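Local coordinates for uncharacterized protein Q7W7N7_BORPA (Bordetella parapertussis 12822, PDB 3CPK) that is of unknown function but belongs to the DUF498/DUF598 family of small alpha/beta proteins, in its Xcc1710-like group, at residues 11-16 / 132-137; 20-25 / 122-127; 32-37 / 42-47; 101-106 / 116-121. All coordinates share one frame; numbering follows the deposited sequence.

Contact 1 of 4, residues 11-16 / 132-137; sequences LNTVTA and ILMAEG
The C-terminal turn of helix 123-135, which a Schellman motif closes, presses Met134 against Leu11, Asn12 and Thr13, the chain leading into strand 14-18. Within 132-137, Met134, a selenomethionine here, makes all the contacts. With CG anti to the backbone N (chi1 -175°) the side chain leaves the helix toward the incoming chain, and bends at chi2 and chi3 then fold its tip across Thr13, the two side chains crossing at about a right angle. Its terminal methyl CE comes 3.2 Å from Thr13 OG1 and lies 3.5 Å from Asn12 O. Farther back along the same side chain, SE meets Leu11 CB at 4.2 Å. No hydrogen bond joins the two segments, so the contact is van der Waals packing, SE on Leu11 and the methyl against two oxygens that have partners of their own. Thr13 OG1 donates to Leu11 O over 3.2 Å, approaching from above the carbonyl plane, a local bond that holds the hydroxyl beside the methyl. Asn12 O pairs with the hydroxyl of Tyr130, one turn back on the same helix. The Asn12 side chain heads elsewhere, its ND2 bonding to Gly39 O and Ala36 O, which ties this chain to the end of strand 33-35. Past the contact, Thr15 and Ala16 both face Glu23 in a classic beta bulge. Just after Met134 the helix ends: Gly137, with positive phi, is the C-prime residue, Arg138 N reaches Leu133 O, and Gly137 N bonds to Met134 O at 2.8 Å.

Contact 2 of 4, residues 20-25 / 122-127; sequences GYIEVN and DTQAAA
Ile22 of strand 21-24 points its side chain at the first turn of helix 123-135 and meets Thr123, Gln124 and Ala127 there. From CB the chain divides: CG2 stands anti to the backbone N, while CG1 lies beside that N (chi1 -65°) and carries the longer branch toward the start of the helix. CG1 already packs against Thr123 CG2 at 3.8 Å. One bond further, CD1 approaches the same Thr123 CG2 to 3.5 Å, and this methyl-to-methyl meeting is the closest point between the segments. CD1 also has the amide nitrogen NE2 of Gln124 at 4.2 Å and Ala127 CB at 4.4 Å, so that it rests among three residues of one helical turn. The Gln124 chain, bent at chi2, runs past the isoleucine in the opposite direction and brings its amide NE2 beside the CD1 methyl, without a hydrogen bond.

Thr123 can offer its methyl because its branches are divided: CG2 stands anti to the backbone N and faces Ile22, whereas the buried OG1 is bonded to Leu145 O. Asp122 is the N-cap of the helix; its OD2 accepts a weak bond from Ala125 N.

Strand 21-24 and the opening turns of the helix run nearly parallel, 13° apart, with their axes 9.9 Å from each other. Leu144 of strand 140-144 touches Ile22, Thr123 and Ala126, while Gln124 and Ala127 lean on Tyr17 and Val14 of strand 14-18. The helix thus packs against both the small antiparallel sheet and the mixed sheet, which also meet each other through Ile22 and Leu144.

Contact 3 of 4, residues 32-37 / 42-47; sequences AIAFAP and ASWPVQ
Trp44 sets CB and the CE3 atom of its indole beside Ala32 and Ala34; with CG anti to the backbone N (chi1 -169°), the rest of the ring leads away toward helix 54-61. Its CB meets Ala34 CB at 4.2 Å, and CE3 stands 4.1 Å from Ala32 CB, the alanine methyls approaching the ring obliquely. Val46 folds back until CG2 lies 3.9 Å above the plane of the Trp44 ring, over its centre. An inverse gamma turn centred on Pro45, with Val46 N bonded to Trp44 O, lies between the two residues. The ring nitrogen NE1 is bonded to Leu56 O, which fixes the indole on the helix.

Ala34 and Ala42 form an antiparallel hydrogen-bonded pair with both CB atoms on one face: Ala34 N gives to Ala42 O at 2.8 Å, and Ala42 N returns to Ala34 O at 2.9 Å. Ile33 and Ser43 are the non-hydrogen-bonded pair, their side chains diverging. Beyond it, Trp44 N donates almost straight (172°) to Ala32 O. Phe35, on the other face, packs edge-to-face with Tyr130. This is a beta hairpin, strands 33-35 and 42-43, at the edge of the mixed sheet.

Contact 4 of 4, residues 101-106 / 116-121; sequences HLLGPE and VGVEAM
Leu103 sets its side chain on strand 117-121 between Val118 and Ala120, and this small apolar cluster is the tight part of the contact. CG lies beside the backbone N of its own residue, anti to the carbonyl carbon (chi1 -62°), which directs CD1 onto the strand. There CD1 is 3.6 Å from Val118 CG2 and 3.6 Å from Ala120 CB, spanning two residues whose side chains come up on the same face. Leu103 CG adds a further touch on Ala120 CB at 3.7 Å. The alanine methyl is also met by backbone, with His101 O 3.5 Å from Ala120 CB, so it is gripped by two residues of the loop. Nothing polar bridges the segments, and the contact rests on van der Waals packing. Val118 and Leu103 share a neighbour in Val108 of helix 105-112, which carries the apolar layer on into the helix.

Away from this cluster the packing thins. His101 CB stays 5.9 Å from Ala120 CB and the imidazole lies farther off, leaning on Pro49 and Thr96. Leu102 points away and is exposed, and the chain then enters helix 105-112 with Gly104 at the N-cap. On the strand itself Glu119 and Met121 direct their side chains to the other face, where Met121 packs on Ala126 and Thr129 of helix 123-135. The contact joins parts of the beta-alpha-beta unit of strand 91-95, helix 105-112 and the parallel edge strand 117-121, the loop before the helix resting on the second strand.

In the fold
Contacts 2 and 3 are buried, contact 1 is partly so, and contact 4 lies at the surface. Contacts 1 and 2 use the two ends of helix 123-135, each packed against a strand of the small antiparallel sheet or the chain entering it, and backbone bonds between Thr15, Ala16 and Glu23 join them directly. Contacts 3 and 4 occupy opposite edges of the mixed sheet, their centres about 16 Å apart. Only contact 3 has hydrogen bonds across its segments; the other three rest on van der Waals packing. Val24 against Ile33 and Phe35 links contact 2 to contact 3, while Met121 beside Ala126 brings contact 4 to the same helix.

Contact 1 of 4, residues 11-16 / 132-137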
loop_
_atom_site.group_PDB
_atom_site.type_symbol
_atom_site.label_atom_id
_atom_site.label_comp_id
_atom_site.label_asym_id
_atom_site.label_seq_id
_atom_site.Cartn_x
_atom_site.Cartn_y
_atom_site.Cartn_z
ATOM N N LEU A 11 -8.379 11.492 7.316
ATOM C CA LEU A 11 -7.853 10.301 6.667
ATOM C C LEU A 11 -6.593 10.532 5.838
ATOM O O LEU A 11 -6.401 11.599 5.249
ATOM C CB LEU A 11 -8.928 9.680 5.762
ATOM C CG LEU A 11 -10.153 8.922 6.306
ATOM C CD1 LEU A 11 -10.074 8.709 7.819
ATOM C CD2 LEU A 11 -11.399 9.685 5.918
ATOM N N ASN A 12 -5.740 9.512 5.789
ATOM C CA ASN A 12 -4.518 9.577 5.012
ATOM C C ASN A 12 -4.853 9.600 3.523
ATOM O O ASN A 12 -5.553 8.729 2.984
ATOM C CB ASN A 12 -3.595 8.397 5.339
ATOM C CG ASN A 12 -2.942 8.532 6.708
ATOM O OD1 ASN A 12 -2.468 9.610 7.079
ATOM N ND2 ASN A 12 -2.904 7.432 7.458
ATOM N N THR A 13 -4.313 10.611 2.863
ATOM C CA THR A 13 -4.563 10.839 1.468
ATOM C C THR A 13 -3.300 11.067 0.651
ATOM O O THR A 13 -2.437 11.869 1.033
ATOM C CB THR A 13 -5.488 12.056 1.347
ATOM O OG1 THR A 13 -6.689 11.794 2.087
ATOM C CG2 THR A 13 -5.828 12.352 -0.103
ATOM N N VAL A 14 -3.197 10.345 -0.464
ATOM C CA VAL A 14 -2.073 10.492 -1.368
ATOM C C VAL A 14 -2.301 11.836 -2.056
ATOM O O VAL A 14 -3.200 11.996 -2.883
ATOM C CB VAL A 14 -2.039 9.368 -2.414
ATOM C CG1 VAL A 14 -1.139 9.768 -3.571
ATOM C CG2 VAL A 14 -1.530 8.080 -1.776
ATOM N N THR A 15 -1.474 12.804 -1.689
ATOM C CA THR A 15 -1.579 14.166 -2.195
ATOM C C THR A 15 -1.057 14.419 -3.614
ATOM O O THR A 15 -1.674 15.134 -4.393
ATOM C CB THR A 15 -0.869 15.130 -1.222
ATOM O OG1 THR A 15 -1.601 15.183 0.006
ATOM C CG2 THR A 15 -0.796 16.519 -1.810
ATOM N N ALA A 16 0.096 13.849 -3.925
ATOM C CA ALA A 16 0.698 14.008 -5.234
ATOM C C ALA A 16 1.582 12.795 -5.450
ATOM O O ALA A 16 1.879 12.056 -4.514
ATOM C CB ALA A 16 1.523 15.290 -5.292
ATOM N N ILE A 132 -9.108 6.269 -4.219
ATOM C CA ILE A 132 -10.459 5.905 -4.626
ATOM C C ILE A 132 -11.138 4.942 -3.668
ATOM O O ILE A 132 -12.231 5.216 -3.193
ATOM C CB ILE A 132 -10.470 5.322 -6.064
ATOM C CG1 ILE A 132 -10.106 6.429 -7.051
ATOM C CG2 ILE A 132 -11.852 4.764 -6.407
ATOM C CD1 ILE A 132 -9.922 5.955 -8.470
ATOM N N LEU A 133 -10.497 3.820 -3.380
ATOM C CA LEU A 133 -11.080 2.857 -2.455
ATOM C C LEU A 133 -11.343 3.519 -1.107
ATOM O O LEU A 133 -12.263 3.153 -0.383
ATOM C CB LEU A 133 -10.143 1.669 -2.256
ATOM C CG LEU A 133 -9.888 0.794 -3.477
ATOM C CD1 LEU A 133 -9.209 -0.485 -3.036
ATOM C CD2 LEU A 133 -11.195 0.473 -4.163
HETATM N N MSE A 134 -10.515 4.502 -0.789
HETATM C CA MSE A 134 -10.634 5.232 0.449
HETATM C C MSE A 134 -11.809 6.191 0.355
HETATM O O MSE A 134 -12.630 6.265 1.262
HETATM C CB MSE A 134 -9.317 5.971 0.722
HETATM C CG MSE A 134 -9.244 6.697 2.044
HETATM SE SE MSE A 134 -9.970 8.465 1.857
HETATM C CE MSE A 134 -8.405 9.332 1.052
ATOM N N ALA A 135 -11.908 6.916 -0.754
ATOM C CA ALA A 135 -13.010 7.861 -0.931
ATOM C C ALA A 135 -14.393 7.205 -0.839
ATOM O O ALA A 135 -15.340 7.826 -0.372
ATOM C CB ALA A 135 -12.865 8.591 -2.255
ATOM N N GLU A 136 -14.524 5.965 -1.295
ATOM C CA GLU A 136 -15.817 5.301 -1.208
ATOM C C GLU A 136 -15.928 4.488 0.079
ATOM O O GLU A 136 -16.750 3.572 0.196
ATOM C CB GLU A 136 -16.087 4.432 -2.453
ATOM C CG GLU A 136 -14.960 3.558 -2.934
ATOM C CD GLU A 136 -15.172 3.111 -4.377
ATOM O OE1 GLU A 136 -15.453 3.983 -5.241
ATOM O OE2 GLU A 136 -15.056 1.896 -4.647
ATOM N N GLY A 137 -15.083 4.857 1.040
ATOM C CA GLY A 137 -15.069 4.230 2.348
ATOM C C GLY A 137 -14.852 2.737 2.488
ATOM O O GLY A 137 -15.504 2.101 3.311
#

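Contact 2 of 4, residues 20-25 / 122-127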
loop_
_atom_site.group_PDB
_atom_site.type_symbol
_atom_site.label_atom_id
_atom_site.label_comp_id
_atom_site.label_asym_id
_atom_site.label_seq_id
_atom_site.Cartn_x
_atom_site.Cartn_y
_atom_site.Cartn_z
ATOM N N GLY A 20 9.980 9.298 -8.399
ATOM C CA GLY A 20 10.812 9.056 -7.237
ATOM C C GLY A 20 10.159 9.365 -5.904
ATOM O O GLY A 20 10.814 9.292 -4.866
ATOM N N TYR A 21 8.872 9.700 -5.909
ATOM C CA TYR A 21 8.214 10.020 -4.647
ATOM C C TYR A 21 6.703 9.979 -4.674
ATOM O O TYR A 21 6.071 10.172 -5.714
ATOM C CB TYR A 21 8.628 11.421 -4.177
ATOM C CG TYR A 21 7.963 12.540 -4.959
ATOM C CD1 TYR A 21 6.670 12.972 -4.646
ATOM C CD2 TYR A 21 8.617 13.147 -6.028
ATOM C CE1 TYR A 21 6.046 13.979 -5.381
ATOM C CE2 TYR A 21 8.004 14.155 -6.768
ATOM C CZ TYR A 21 6.721 14.565 -6.441
ATOM O OH TYR A 21 6.121 15.559 -7.189
ATOM N N ILE A 22 6.139 9.732 -3.501
ATOM C CA ILE A 22 4.704 9.747 -3.315
ATOM C C ILE A 22 4.539 10.822 -2.254
ATOM O O ILE A 22 5.327 10.900 -1.313
ATOM C CB ILE A 22 4.167 8.408 -2.775
ATOM C CG1 ILE A 22 4.397 7.309 -3.811
ATOM C CG2 ILE A 22 2.681 8.526 -2.461
ATOM C CD1 ILE A 22 3.770 7.606 -5.176
ATOM N N GLU A 23 3.551 11.682 -2.428
ATOM C CA GLU A 23 3.299 12.719 -1.448
ATOM C C GLU A 23 2.040 12.299 -0.711
ATOM O O GLU A 23 0.982 12.094 -1.316
ATOM C CB GLU A 23 3.088 14.066 -2.137
ATOM C CG GLU A 23 2.922 15.224 -1.170
ATOM C CD GLU A 23 2.796 16.565 -1.872
ATOM O OE1 GLU A 23 1.679 17.119 -1.906
ATOM O OE2 GLU A 23 3.818 17.064 -2.396
ATOM N N VAL A 24 2.154 12.139 0.597
ATOM C CA VAL A 24 1.005 11.758 1.387
ATOM C C VAL A 24 0.734 12.868 2.391
ATOM O O VAL A 24 1.641 13.310 3.097
ATOM C CB VAL A 24 1.261 10.429 2.116
ATOM C CG1 VAL A 24 -0.018 9.939 2.797
ATOM C CG2 VAL A 24 1.763 9.401 1.131
ATOM N N ASN A 25 -0.513 13.332 2.433
ATOM C CA ASN A 25 -0.906 14.391 3.353
ATOM C C ASN A 25 0.019 15.597 3.180
ATOM O O ASN A 25 0.345 16.298 4.147
ATOM C CB ASN A 25 -0.860 13.866 4.798
ATOM C CG ASN A 25 -1.747 12.625 5.009
ATOM O OD1 ASN A 25 -1.524 11.838 5.926
ATOM N ND2 ASN A 25 -2.753 12.462 4.164
ATOM N N ASP A 122 1.841 -0.891 -10.611
ATOM C CA ASP A 122 2.864 0.134 -10.514
ATOM C C ASP A 122 2.410 1.092 -9.422
ATOM O O ASP A 122 1.215 1.250 -9.179
ATOM C CB ASP A 122 3.029 0.867 -11.850
ATOM C CG ASP A 122 1.757 1.505 -12.325
ATOM O OD1 ASP A 122 0.856 0.766 -12.778
ATOM O OD2 ASP A 122 1.652 2.746 -12.235
ATOM N N THR A 123 3.374 1.731 -8.773
ATOM C CA THR A 123 3.116 2.649 -7.678
ATOM C C THR A 123 2.187 3.842 -7.899
ATOM O O THR A 123 1.357 4.123 -7.033
ATOM C CB THR A 123 4.450 3.136 -7.085
ATOM O OG1 THR A 123 5.104 2.029 -6.457
ATOM C CG2 THR A 123 4.224 4.220 -6.052
ATOM N N GLN A 124 2.295 4.548 -9.024
ATOM C CA GLN A 124 1.404 5.696 -9.227
ATOM C C GLN A 124 -0.066 5.250 -9.276
ATOM O O GLN A 124 -0.967 5.989 -8.880
ATOM C CB GLN A 124 1.755 6.473 -10.503
ATOM C CG GLN A 124 3.255 6.708 -10.762
ATOM C CD GLN A 124 3.984 7.483 -9.667
ATOM O OE1 GLN A 124 3.637 8.620 -9.343
ATOM N NE2 GLN A 124 5.018 6.869 -9.104
ATOM N N ALA A 125 -0.304 4.035 -9.751
ATOM C CA ALA A 125 -1.661 3.498 -9.829
ATOM C C ALA A 125 -2.129 3.016 -8.457
ATOM O O ALA A 125 -3.284 3.222 -8.075
ATOM C CB ALA A 125 -1.719 2.354 -10.834
ATOM N N ALA A 126 -1.233 2.374 -7.717
ATOM C CA ALA A 126 -1.567 1.899 -6.378
ATOM C C ALA A 126 -2.056 3.083 -5.536
ATOM O O ALA A 126 -3.116 3.030 -4.920
ATOM C CB ALA A 126 -0.344 1.257 -5.732
ATOM N N ALA A 127 -1.272 4.155 -5.552
ATOM C CA ALA A 127 -1.569 5.374 -4.812
ATOM C C ALA A 127 -2.932 5.942 -5.187
ATOM O O ALA A 127 -3.745 6.296 -4.333
ATOM C CB ALA A 127 -0.475 6.412 -5.079
#

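Contact 3 of 4, residues 32-37 / 42-47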
loop_
_atom_site.group_PDB
_atom_site.type_symbol
_atom_site.label_atom_id
_atom_site.label_comp_id
_atom_site.label_asym_id
_atom_site.label_seq_id
_atom_site.Cartn_x
_atom_site.Cartn_y
_atom_site.Cartn_z
ATOM N N ALA A 32 9.961 3.310 0.847
ATOM C CA ALA A 32 8.688 2.601 0.851
ATOM C C ALA A 32 7.899 2.848 2.126
ATOM O O ALA A 32 8.463 2.951 3.212
ATOM C CB ALA A 32 8.912 1.112 0.646
ATOM N N ILE A 33 6.585 2.947 1.973
ATOM C CA ILE A 33 5.685 3.187 3.089
ATOM C C ILE A 33 4.441 2.306 2.990
ATOM O O ILE A 33 4.186 1.659 1.975
ATOM C CB ILE A 33 5.237 4.674 3.136
ATOM C CG1 ILE A 33 4.595 5.063 1.801
ATOM C CG2 ILE A 33 6.438 5.568 3.432
ATOM C CD1 ILE A 33 4.104 6.493 1.736
ATOM N N ALA A 34 3.676 2.279 4.070
ATOM C CA ALA A 34 2.447 1.505 4.124
ATOM C C ALA A 34 1.521 2.275 5.050
ATOM O O ALA A 34 1.980 2.967 5.959
ATOM C CB ALA A 34 2.716 0.105 4.667
ATOM N N PHE A 35 0.221 2.185 4.809
ATOM C CA PHE A 35 -0.718 2.901 5.650
ATOM C C PHE A 35 -2.146 2.612 5.271
ATOM O O PHE A 35 -2.439 2.143 4.173
ATOM C CB PHE A 35 -0.453 4.423 5.590
ATOM C CG PHE A 35 -0.596 5.021 4.212
ATOM C CD1 PHE A 35 -1.816 5.540 3.787
ATOM C CD2 PHE A 35 0.490 5.046 3.332
ATOM C CE1 PHE A 35 -1.964 6.080 2.517
ATOM C CE2 PHE A 35 0.360 5.584 2.052
ATOM C CZ PHE A 35 -0.873 6.102 1.639
ATOM N N ALA A 36 -3.023 2.896 6.222
ATOM C CA ALA A 36 -4.453 2.716 6.079
ATOM C C ALA A 36 -5.028 4.123 6.117
ATOM O O ALA A 36 -4.287 5.094 6.273
ATOM C CB ALA A 36 -4.985 1.894 7.237
ATOM N N PRO A 37 -6.348 4.264 5.947
ATOM C CA PRO A 37 -6.948 5.602 5.980
ATOM C C PRO A 37 -6.698 6.263 7.335
ATOM O O PRO A 37 -6.388 7.457 7.428
ATOM C CB PRO A 37 -8.425 5.313 5.732
ATOM C CG PRO A 37 -8.361 4.132 4.823
ATOM C CD PRO A 37 -7.323 3.266 5.481
ATOM N N ALA A 42 3.287 4.491 7.983
ATOM C CA ALA A 42 4.459 3.761 8.438
ATOM C C ALA A 42 5.470 3.458 7.347
ATOM O O ALA A 42 5.122 3.396 6.167
ATOM C CB ALA A 42 4.027 2.460 9.106
ATOM N N SER A 43 6.729 3.275 7.754
ATOM C CA SER A 43 7.786 2.916 6.823
ATOM C C SER A 43 7.714 1.423 6.641
ATOM O O SER A 43 7.501 0.623 7.560
ATOM C CB SER A 43 9.164 3.327 7.364
ATOM O OG SER A 43 9.382 2.802 8.660
ATOM N N TRP A 44 7.966 1.012 5.395
ATOM C CA TRP A 44 7.869 -0.370 5.064
ATOM C C TRP A 44 9.242 -0.806 4.566
ATOM O O TRP A 44 9.702 -0.318 3.536
ATOM C CB TRP A 44 6.786 -0.488 3.999
ATOM C CG TRP A 44 6.335 -1.847 3.689
ATOM C CD1 TRP A 44 6.055 -2.844 4.573
ATOM C CD2 TRP A 44 6.067 -2.374 2.387
ATOM N NE1 TRP A 44 5.636 -3.970 3.898
ATOM C CE2 TRP A 44 5.644 -3.710 2.553
ATOM C CE3 TRP A 44 6.164 -1.847 1.086
ATOM C CZ2 TRP A 44 5.297 -4.526 1.476
ATOM C CZ3 TRP A 44 5.817 -2.661 0.012
ATOM C CH2 TRP A 44 5.400 -3.988 0.215
ATOM N N PRO A 45 9.914 -1.731 5.292
ATOM C CA PRO A 45 11.248 -2.277 4.993
ATOM C C PRO A 45 11.422 -3.011 3.666
ATOM O O PRO A 45 11.689 -4.211 3.654
ATOM C CB PRO A 45 11.522 -3.210 6.179
ATOM C CG PRO A 45 10.575 -2.766 7.238
ATOM C CD PRO A 45 9.342 -2.431 6.453
ATOM N N VAL A 46 11.293 -2.294 2.556
ATOM C CA VAL A 46 11.409 -2.890 1.238
ATOM C C VAL A 46 11.948 -1.896 0.308
ATOM O O VAL A 46 11.913 -0.643 0.560
ATOM C CB VAL A 46 10.070 -3.427 0.713
ATOM C CG1 VAL A 46 10.245 -4.109 -0.643
ATOM C CG2 VAL A 46 9.481 -4.398 1.704
ATOM N N GLN A 47 12.572 -2.464 -0.705
ATOM C CA GLN A 47 13.289 -1.693 -1.650
ATOM C C GLN A 47 13.236 -2.158 -3.084
ATOM O O GLN A 47 13.509 -1.393 -4.021
ATOM C CB GLN A 47 14.709 -1.614 -1.107
ATOM C CG GLN A 47 15.581 -0.557 -1.710
ATOM C CD GLN A 47 16.784 -0.219 -0.848
ATOM O OE1 GLN A 47 17.015 -0.837 0.193
ATOM N NE2 GLN A 47 17.561 0.774 -1.283
#

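Contact 4 of 4, residues 101-106 / 116-121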
loop_
_atom_site.group_PDB
_atom_site.type_symbol
_atom_site.label_atom_id
_atom_site.label_comp_id
_atom_site.label_asym_id
_atom_site.label_seq_id
_atom_site.Cartn_x
_atom_site.Cartn_y
_atom_site.Cartn_z
ATOM N N HIS A 101 4.541 -5.833 -11.001
ATOM C CA HIS A 101 5.397 -6.973 -10.729
ATOM C C HIS A 101 4.455 -8.000 -10.131
ATOM O O HIS A 101 3.794 -7.730 -9.130
ATOM C CB HIS A 101 6.462 -6.592 -9.703
ATOM C CG HIS A 101 7.283 -7.746 -9.218
ATOM N ND1 HIS A 101 8.516 -8.065 -9.751
ATOM C CD2 HIS A 101 7.044 -8.664 -8.252
ATOM C CE1 HIS A 101 8.998 -9.126 -9.133
ATOM N NE2 HIS A 101 8.124 -9.512 -8.220
ATOM N N LEU A 102 4.382 -9.170 -10.750
ATOM C CA LEU A 102 3.501 -10.213 -10.262
ATOM C C LEU A 102 3.967 -10.789 -8.936
ATOM O O LEU A 102 5.136 -11.134 -8.769
ATOM C CB LEU A 102 3.391 -11.327 -11.302
ATOM C CG LEU A 102 3.039 -12.737 -10.809
ATOM C CD1 LEU A 102 1.747 -12.726 -10.012
ATOM C CD2 LEU A 102 2.924 -13.660 -12.012
ATOM N N LEU A 103 3.035 -10.880 -7.991
ATOM C CA LEU A 103 3.306 -11.442 -6.673
ATOM C C LEU A 103 2.888 -12.911 -6.713
ATOM O O LEU A 103 1.793 -13.234 -7.174
ATOM C CB LEU A 103 2.486 -10.721 -5.605
ATOM C CG LEU A 103 2.706 -9.233 -5.360
ATOM C CD1 LEU A 103 1.558 -8.701 -4.533
ATOM C CD2 LEU A 103 4.016 -9.004 -4.657
ATOM N N GLY A 104 3.744 -13.794 -6.217
ATOM C CA GLY A 104 3.423 -15.207 -6.246
ATOM C C GLY A 104 2.604 -15.739 -5.087
ATOM O O GLY A 104 2.432 -15.066 -4.074
ATOM N N PRO A 105 2.074 -16.964 -5.225
ATOM C CA PRO A 105 1.254 -17.695 -4.249
ATOM C C PRO A 105 1.826 -17.713 -2.825
ATOM O O PRO A 105 1.088 -17.576 -1.851
ATOM C CB PRO A 105 1.146 -19.100 -4.867
ATOM C CG PRO A 105 2.265 -19.139 -5.923
ATOM C CD PRO A 105 2.223 -17.747 -6.462
ATOM N N GLU A 106 3.136 -17.875 -2.702
ATOM C CA GLU A 106 3.777 -17.892 -1.390
ATOM C C GLU A 106 3.861 -16.490 -0.776
ATOM O O GLU A 106 4.252 -16.334 0.382
ATOM C CB GLU A 106 5.170 -18.489 -1.499
ATOM N N VAL A 116 -8.225 -11.591 2.900
ATOM C CA VAL A 116 -7.702 -10.314 2.429
ATOM C C VAL A 116 -7.217 -10.490 1.006
ATOM O O VAL A 116 -6.392 -11.356 0.730
ATOM C CB VAL A 116 -6.503 -9.814 3.262
ATOM C CG1 VAL A 116 -6.032 -8.479 2.706
ATOM C CG2 VAL A 116 -6.885 -9.685 4.727
ATOM N N GLY A 117 -7.738 -9.672 0.102
ATOM C CA GLY A 117 -7.332 -9.761 -1.288
ATOM C C GLY A 117 -6.266 -8.731 -1.592
ATOM O O GLY A 117 -6.376 -7.582 -1.167
ATOM N N VAL A 118 -5.233 -9.132 -2.324
ATOM C CA VAL A 118 -4.158 -8.209 -2.653
ATOM C C VAL A 118 -4.025 -7.937 -4.143
ATOM O O VAL A 118 -4.295 -8.791 -4.977
ATOM C CB VAL A 118 -2.799 -8.699 -2.063
ATOM C CG1 VAL A 118 -2.984 -10.016 -1.363
ATOM C CG2 VAL A 118 -1.738 -8.801 -3.148
ATOM N N GLU A 119 -3.599 -6.726 -4.461
ATOM C CA GLU A 119 -3.438 -6.306 -5.836
ATOM C C GLU A 119 -2.139 -5.540 -6.008
ATOM O O GLU A 119 -1.938 -4.502 -5.379
ATOM C CB GLU A 119 -4.609 -5.414 -6.227
ATOM C CG GLU A 119 -5.953 -6.019 -5.881
ATOM C CD GLU A 119 -7.116 -5.164 -6.343
ATOM O OE1 GLU A 119 -6.957 -4.451 -7.358
ATOM O OE2 GLU A 119 -8.189 -5.220 -5.703
ATOM N N ALA A 120 -1.257 -6.054 -6.859
ATOM C CA ALA A 120 0.014 -5.399 -7.118
ATOM C C ALA A 120 -0.126 -4.628 -8.418
ATOM O O ALA A 120 -0.807 -5.069 -9.326
ATOM C CB ALA A 120 1.111 -6.426 -7.234
HETATM N N MSE A 121 0.491 -3.459 -8.490
HETATM C CA MSE A 121 0.435 -2.641 -9.693
HETATM C C MSE A 121 1.520 -1.606 -9.537
HETATM O O MSE A 121 2.078 -1.464 -8.451
HETATM C CB MSE A 121 -0.936 -1.970 -9.824
HETATM C CG MSE A 121 -1.384 -1.199 -8.583
HETATM SE SE MSE A 121 -3.219 -0.559 -8.675
HETATM C CE MSE A 121 -4.110 -2.219 -8.153
#